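Local coordinates for anthranilate-CoA ligase (Stigmatella aurantiaca, PDB 4WV3), which is a member of the ANL superfamily of AMP-binding enzymes, with a large N-terminal part and a smaller C-terminal domain, at residues V13-R18 and P231-A236; R18-R23 and T37-S42. All blocks are in the same frame, centred on the assembly; numbering follows the deposited sequence.

Interaction 1 of 2, residues V13-R18 and P231-A236; sequences VDILER and PWYVGA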
loop_
_atom_site.group_PDB
_atom_site.type_symbol
_atom_site.label_atom_id
_atom_site.label_comp_id
_atom_site.label_asym_id
_atom_site.label_seq_id
_atom_site.Cartn_x
_atom_site.Cartn_y
_atom_site.Cartn_z
ATOM N N VAL A 13 2.921 -20.612 1.620
ATOM C CA VAL A 13 4.164 -20.761 2.366
ATOM C C VAL A 13 5.284 -21.186 1.416
ATOM O O VAL A 13 6.467 -21.102 1.750
ATOM C CB VAL A 13 4.026 -21.781 3.518
ATOM C CG1 VAL A 13 4.026 -23.202 2.978
ATOM C CG2 VAL A 13 5.140 -21.592 4.539
ATOM N N ASP A 14 4.901 -21.629 0.223
ATOM C CA ASP A 14 5.864 -21.999 -0.805
ATOM C C ASP A 14 6.676 -20.792 -1.261
ATOM O O ASP A 14 7.798 -20.941 -1.737
ATOM C CB ASP A 14 5.159 -22.641 -2.001
ATOM C CG ASP A 14 6.130 -23.086 -3.075
ATOM O OD1 ASP A 14 6.780 -24.138 -2.893
ATOM O OD2 ASP A 14 6.244 -22.384 -4.100
ATOM N N ILE A 15 6.099 -19.601 -1.114
ATOM C CA ILE A 15 6.796 -18.352 -1.407
ATOM C C ILE A 15 8.125 -18.310 -0.657
ATOM O O ILE A 15 9.151 -17.893 -1.198
ATOM C CB ILE A 15 5.934 -17.128 -1.027
ATOM C CG1 ILE A 15 4.719 -17.024 -1.952
ATOM C CG2 ILE A 15 6.746 -15.843 -1.089
ATOM C CD1 ILE A 15 5.075 -16.750 -3.398
ATOM N N LEU A 16 8.094 -18.771 0.588
ATOM C CA LEU A 16 9.296 -18.903 1.398
ATOM C C LEU A 16 10.009 -20.223 1.117
ATOM O O LEU A 16 11.230 -20.261 0.979
ATOM C CB LEU A 16 8.937 -18.816 2.883
ATOM C CG LEU A 16 9.940 -19.398 3.883
ATOM C CD1 LEU A 16 11.236 -18.597 3.899
ATOM C CD2 LEU A 16 9.328 -19.473 5.275
ATOM N N GLU A 17 9.237 -21.301 1.024
ATOM C CA GLU A 17 9.803 -22.647 0.968
ATOM C C GLU A 17 10.297 -23.095 -0.410
ATOM O O GLU A 17 10.827 -24.198 -0.550
ATOM C CB GLU A 17 8.816 -23.668 1.542
ATOM C CG GLU A 17 8.546 -23.481 3.027
ATOM C CD GLU A 17 7.704 -24.596 3.617
ATOM O OE1 GLU A 17 7.335 -25.527 2.870
ATOM O OE2 GLU A 17 7.415 -24.541 4.831
ATOM N N ARG A 18 10.134 -22.248 -1.422
ATOM C CA ARG A 18 10.683 -22.549 -2.744
ATOM C C ARG A 18 12.168 -22.207 -2.774
ATOM O O ARG A 18 12.861 -22.478 -3.754
ATOM C CB ARG A 18 9.934 -21.790 -3.844
ATOM C CG ARG A 18 10.126 -20.283 -3.801
ATOM C CD ARG A 18 9.088 -19.554 -4.644
ATOM N NE ARG A 18 9.316 -19.695 -6.081
ATOM C CZ ARG A 18 8.666 -20.548 -6.864
ATOM N NH1 ARG A 18 7.741 -21.349 -6.353
ATOM N NH2 ARG A 18 8.939 -20.602 -8.161
ATOM N N PRO A 231 10.145 -10.369 -3.366
ATOM C CA PRO A 231 11.577 -10.692 -3.376
ATOM C C PRO A 231 11.882 -12.137 -2.980
ATOM O O PRO A 231 12.792 -12.737 -3.547
ATOM C CB PRO A 231 12.162 -9.728 -2.338
ATOM C CG PRO A 231 11.023 -9.397 -1.443
ATOM C CD PRO A 231 9.829 -9.353 -2.344
ATOM N N TRP A 232 11.137 -12.683 -2.024
ATOM C CA TRP A 232 11.372 -14.054 -1.578
ATOM C C TRP A 232 10.948 -15.072 -2.633
ATOM O O TRP A 232 11.399 -16.217 -2.622
ATOM C CB TRP A 232 10.664 -14.329 -0.249
ATOM C CG TRP A 232 11.370 -13.735 0.934
ATOM C CD1 TRP A 232 12.371 -12.808 0.908
ATOM C CD2 TRP A 232 11.141 -14.038 2.315
ATOM N NE1 TRP A 232 12.774 -12.509 2.187
ATOM C CE2 TRP A 232 12.035 -13.253 3.069
ATOM C CE3 TRP A 232 10.265 -14.896 2.988
ATOM C CZ2 TRP A 232 12.078 -13.297 4.461
ATOM C CZ3 TRP A 232 10.310 -14.939 4.370
ATOM C CH2 TRP A 232 11.211 -14.146 5.090
ATOM N N TYR A 233 10.082 -14.643 -3.543
ATOM C CA TYR A 233 9.630 -15.494 -4.637
ATOM C C TYR A 233 10.777 -15.804 -5.597
ATOM O O TYR A 233 10.781 -16.844 -6.257
ATOM C CB TYR A 233 8.472 -14.824 -5.381
ATOM C CG TYR A 233 7.941 -15.612 -6.558
ATOM C CD1 TYR A 233 7.162 -16.745 -6.366
ATOM C CD2 TYR A 233 8.205 -15.211 -7.862
ATOM C CE1 TYR A 233 6.670 -17.464 -7.440
ATOM C CE2 TYR A 233 7.718 -15.923 -8.940
ATOM C CZ TYR A 233 6.951 -17.048 -8.725
ATOM O OH TYR A 233 6.466 -17.757 -9.799
ATOM N N VAL A 234 11.754 -14.902 -5.663
ATOM C CA VAL A 234 12.904 -15.083 -6.544
ATOM C C VAL A 234 14.203 -15.301 -5.771
ATOM O O VAL A 234 15.267 -15.466 -6.367
ATOM C CB VAL A 234 13.084 -13.888 -7.502
ATOM C CG1 VAL A 234 11.852 -13.720 -8.373
ATOM C CG2 VAL A 234 13.370 -12.617 -6.722
ATOM N N GLY A 235 14.114 -15.299 -4.445
ATOM C CA GLY A 235 15.274 -15.553 -3.608
ATOM C C GLY A 235 15.981 -14.301 -3.127
ATOM O O GLY A 235 17.027 -14.380 -2.483
ATOM N N ALA A 236 15.412 -13.142 -3.441
ATOM C CA ALA A 236 15.983 -11.872 -3.011
ATOM C C ALA A 236 15.734 -11.637 -1.524
ATOM O O ALA A 236 14.858 -12.262 -0.925
ATOM C CB ALA A 236 15.410 -10.730 -3.831
#
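The Arg18 guanidinium turns one face to Tyr233 CE1, which lies 3.6 Å above the centre of its plane; the planes of the two groups are 15° apart. This joins the short N-terminal helix 14-17 to the C-terminal end of helix 221-234, which closes in a Schellman motif with Gly235, at positive phi, as the C-prime residue. The Arg18 chain starts from the crowded position between backbone N and carbonyl carbon (chi1 67°) and bends at chi3. That turns NE to a lone pair of Tyr233 O, with 3.2 Å between Arg18 NE and Tyr233 O and a bent N-H...O angle of 137°. NH1 reaches back to Asp14 in a salt bridge, so the group is pinned at two points while Tyr233 CE1 covers one face of it. Tyr233 OH has its own partner in Gln197. Across the ring plane from the guanidinium, Ile15 CD1 meets Tyr233 CD1 at 3.6 Å. Leu16, side by side with Trp232, puts CD1 3.8 Å from Trp232 CZ3. Ile15 O and Trp232 O, both acceptors, stand 3.1 Å apart. In the salt bridge, Asp14 OD2 offers its syn lone pair, 2.9 Å from Arg18 NH1.

Interaction 2 of 2, residues R18-R23 and T37-S42; sequences RNLPVR and TFRQVS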
loop_
_atom_site.group_PDB
_atom_site.type_symbol
_atom_site.label_atom_id
_atom_site.label_comp_id
_atom_site.label_asym_id
_atom_site.label_seq_id
_atom_site.Cartn_x
_atom_site.Cartn_y
_atom_site.Cartn_z
ATOM N N ARG A 18 10.134 -22.248 -1.422
ATOM C CA ARG A 18 10.683 -22.549 -2.744
ATOM C C ARG A 18 12.168 -22.207 -2.774
ATOM O O ARG A 18 12.861 -22.478 -3.754
ATOM C CB ARG A 18 9.934 -21.790 -3.844
ATOM C CG ARG A 18 10.126 -20.283 -3.801
ATOM C CD ARG A 18 9.088 -19.554 -4.644
ATOM N NE ARG A 18 9.316 -19.695 -6.081
ATOM C CZ ARG A 18 8.666 -20.548 -6.864
ATOM N NH1 ARG A 18 7.741 -21.349 -6.353
ATOM N NH2 ARG A 18 8.939 -20.602 -8.161
ATOM N N ASN A 19 12.648 -21.608 -1.688
ATOM C CA ASN A 19 14.054 -21.246 -1.556
ATOM C C ASN A 19 14.843 -22.291 -0.781
ATOM O O ASN A 19 16.071 -22.324 -0.835
ATOM C CB ASN A 19 14.193 -19.888 -0.868
ATOM C CG ASN A 19 13.562 -18.769 -1.662
ATOM O OD1 ASN A 19 14.119 -18.315 -2.659
ATOM N ND2 ASN A 19 12.393 -18.317 -1.223
ATOM N N LEU A 20 14.130 -23.139 -0.047
ATOM C CA LEU A 20 14.766 -24.195 0.725
ATOM C C LEU A 20 14.922 -25.449 -0.130
ATOM O O LEU A 20 14.043 -25.769 -0.930
ATOM C CB LEU A 20 13.960 -24.503 1.993
ATOM C CG LEU A 20 13.967 -23.456 3.114
ATOM C CD1 LEU A 20 15.365 -22.887 3.321
ATOM C CD2 LEU A 20 12.960 -22.346 2.860
ATOM N N PRO A 21 16.043 -26.167 0.040
ATOM C CA PRO A 21 17.101 -25.855 1.005
ATOM C C PRO A 21 18.279 -25.099 0.393
ATOM O O PRO A 21 19.259 -24.856 1.097
ATOM C CB PRO A 21 17.566 -27.243 1.434
ATOM C CG PRO A 21 17.440 -28.051 0.178
ATOM C CD PRO A 21 16.252 -27.488 -0.582
ATOM N N VAL A 22 18.188 -24.736 -0.883
ATOM C CA VAL A 22 19.333 -24.162 -1.592
ATOM C C VAL A 22 19.835 -22.842 -0.993
ATOM O O VAL A 22 21.043 -22.628 -0.877
ATOM C CB VAL A 22 19.062 -24.012 -3.114
ATOM C CG1 VAL A 22 17.824 -23.166 -3.370
ATOM C CG2 VAL A 22 20.279 -23.428 -3.822
ATOM N N ARG A 23 18.912 -21.972 -0.596
ATOM C CA ARG A 23 19.286 -20.691 -0.007
ATOM C C ARG A 23 19.040 -20.676 1.496
ATOM O O ARG A 23 18.657 -19.652 2.060
ATOM C CB ARG A 23 18.514 -19.547 -0.665
ATOM C CG ARG A 23 18.756 -19.402 -2.155
ATOM C CD ARG A 23 18.040 -18.177 -2.695
ATOM N NE ARG A 23 18.104 -18.099 -4.152
ATOM C CZ ARG A 23 17.190 -18.614 -4.965
ATOM N NH1 ARG A 23 16.137 -19.248 -4.465
ATOM N NH2 ARG A 23 17.325 -18.497 -6.279
ATOM N N THR A 37 18.206 -15.931 8.263
ATOM C CA THR A 37 18.363 -16.642 7.003
ATOM C C THR A 37 17.033 -17.287 6.638
ATOM O O THR A 37 16.115 -17.324 7.456
ATOM C CB THR A 37 19.442 -17.733 7.101
ATOM O OG1 THR A 37 19.005 -18.764 7.996
ATOM C CG2 THR A 37 20.751 -17.146 7.608
ATOM N N PHE A 38 16.927 -17.791 5.412
ATOM C CA PHE A 38 15.704 -18.450 4.967
ATOM C C PHE A 38 15.380 -19.675 5.820
ATOM O O PHE A 38 14.212 -19.975 6.072
ATOM C CB PHE A 38 15.804 -18.843 3.492
ATOM C CG PHE A 38 15.658 -17.687 2.543
ATOM C CD1 PHE A 38 14.404 -17.249 2.152
ATOM C CD2 PHE A 38 16.775 -17.044 2.036
ATOM C CE1 PHE A 38 14.265 -16.187 1.277
ATOM C CE2 PHE A 38 16.644 -15.980 1.159
ATOM C CZ PHE A 38 15.386 -15.552 0.780
ATOM N N ARG A 39 16.418 -20.378 6.266
ATOM C CA ARG A 39 16.239 -21.547 7.119
ATOM C C ARG A 39 15.705 -21.143 8.489
ATOM O O ARG A 39 14.806 -21.787 9.029
ATOM C CB ARG A 39 17.559 -22.312 7.270
ATOM C CG ARG A 39 17.479 -23.514 8.200
ATOM C CD ARG A 39 16.409 -24.492 7.745
ATOM N NE ARG A 39 16.717 -25.078 6.445
ATOM C CZ ARG A 39 15.853 -25.779 5.719
ATOM N NH1 ARG A 39 14.618 -25.975 6.163
ATOM N NH2 ARG A 39 16.218 -26.279 4.545
ATOM N N GLN A 40 16.265 -20.072 9.043
ATOM C CA GLN A 40 15.855 -19.575 10.352
ATOM C C GLN A 40 14.419 -19.065 10.339
ATOM O O GLN A 40 13.668 -19.276 11.292
ATOM C CB GLN A 40 16.805 -18.477 10.830
ATOM C CG GLN A 40 18.201 -18.982 11.156
ATOM C CD GLN A 40 19.186 -17.862 11.413
ATOM O OE1 GLN A 40 19.032 -16.753 10.904
ATOM N NE2 GLN A 40 20.207 -18.149 12.210
ATOM N N VAL A 41 14.044 -18.390 9.256
ATOM C CA VAL A 41 12.677 -17.914 9.088
ATOM C C VAL A 41 11.719 -19.095 8.994
ATOM O O VAL A 41 10.653 -19.093 9.611
ATOM C CB VAL A 41 12.533 -17.035 7.828
ATOM C CG1 VAL A 41 11.071 -16.710 7.569
ATOM C CG2 VAL A 41 13.345 -15.761 7.976
ATOM N N SER A 42 12.112 -20.109 8.229
ATOM C CA SER A 42 11.288 -21.299 8.056
ATOM C C SER A 42 11.129 -22.062 9.366
ATOM O O SER A 42 10.042 -22.545 9.682
ATOM C CB SER A 42 11.880 -22.214 6.984
ATOM O OG SER A 42 11.101 -23.388 6.838
#
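Two flat groups of helix 38-54 receive the loop 18-23: the Phe38 ring and the Arg39 guanidinium. Over one face of the ring lies Asn19 CB, 4.0 Å above the plane and offset toward the rim. The Asn19 amide crosses the ring obliquely, its plane 31° from that of the ring, and ND2 comes 3.8 Å from Phe38 CE1. That ND2 is committed elsewhere, donating to Trp232 O and Leu16 O, which fixes which way the amide is turned. Arg23 O meets the same ring obliquely, 3.2 Å from Phe38 CD2.

One face of the Arg39 guanidinium carries Leu20 CD1, again toward the rim, with 3.7 Å between Leu20 CD1 and Arg39 NH2. Pro21 CB sits at the edge, in the guanidinium plane, 3.5 Å from Arg39 NH2; a cis peptide bond precedes this proline. Arg39 starts with CG anti to the backbone N (chi1 177°), then bends at chi2 and chi3, folding the charged group back against the loop. Leu20 touches both residues: CD1 also meets Phe38 CB at 4.1 Å, and CD2 reaches Ser42 CB. No hydrogen bond crosses between the segments, so the contact rests on van der Waals packing, at faces, at an edge and obliquely.

Thr37 N-caps the helix, with OG1 accepting from Gln40 N, while Gln40 OE1 accepts from Thr37 N. These reciprocal bonds make a capping box, typical of a helix N-terminus, here where strand 35-37 of the mixed sheet passes into helix 38-54.

In the fold
The two interactions are neighbours, their centres about 8 Å apart, and Arg18 belongs to the first segment of both. Interaction 1 is the more buried, joining helix 14-17 to the end of helix 221-234; interaction 2 lies farther from the chain centre and is only partly buried, setting the following loop on the start of helix 38-54. A guanidinium offers a face to its partner in each, but Arg18 also hydrogen-bonds across its contact, whereas interaction 2 has no such crossing bond. Asn19 ties the two together, and the Phe38 and Trp232 rings meet at about 60°. The end of helix 221-234 and the start of helix 38-54 thus both contact the continuous chain 13-23.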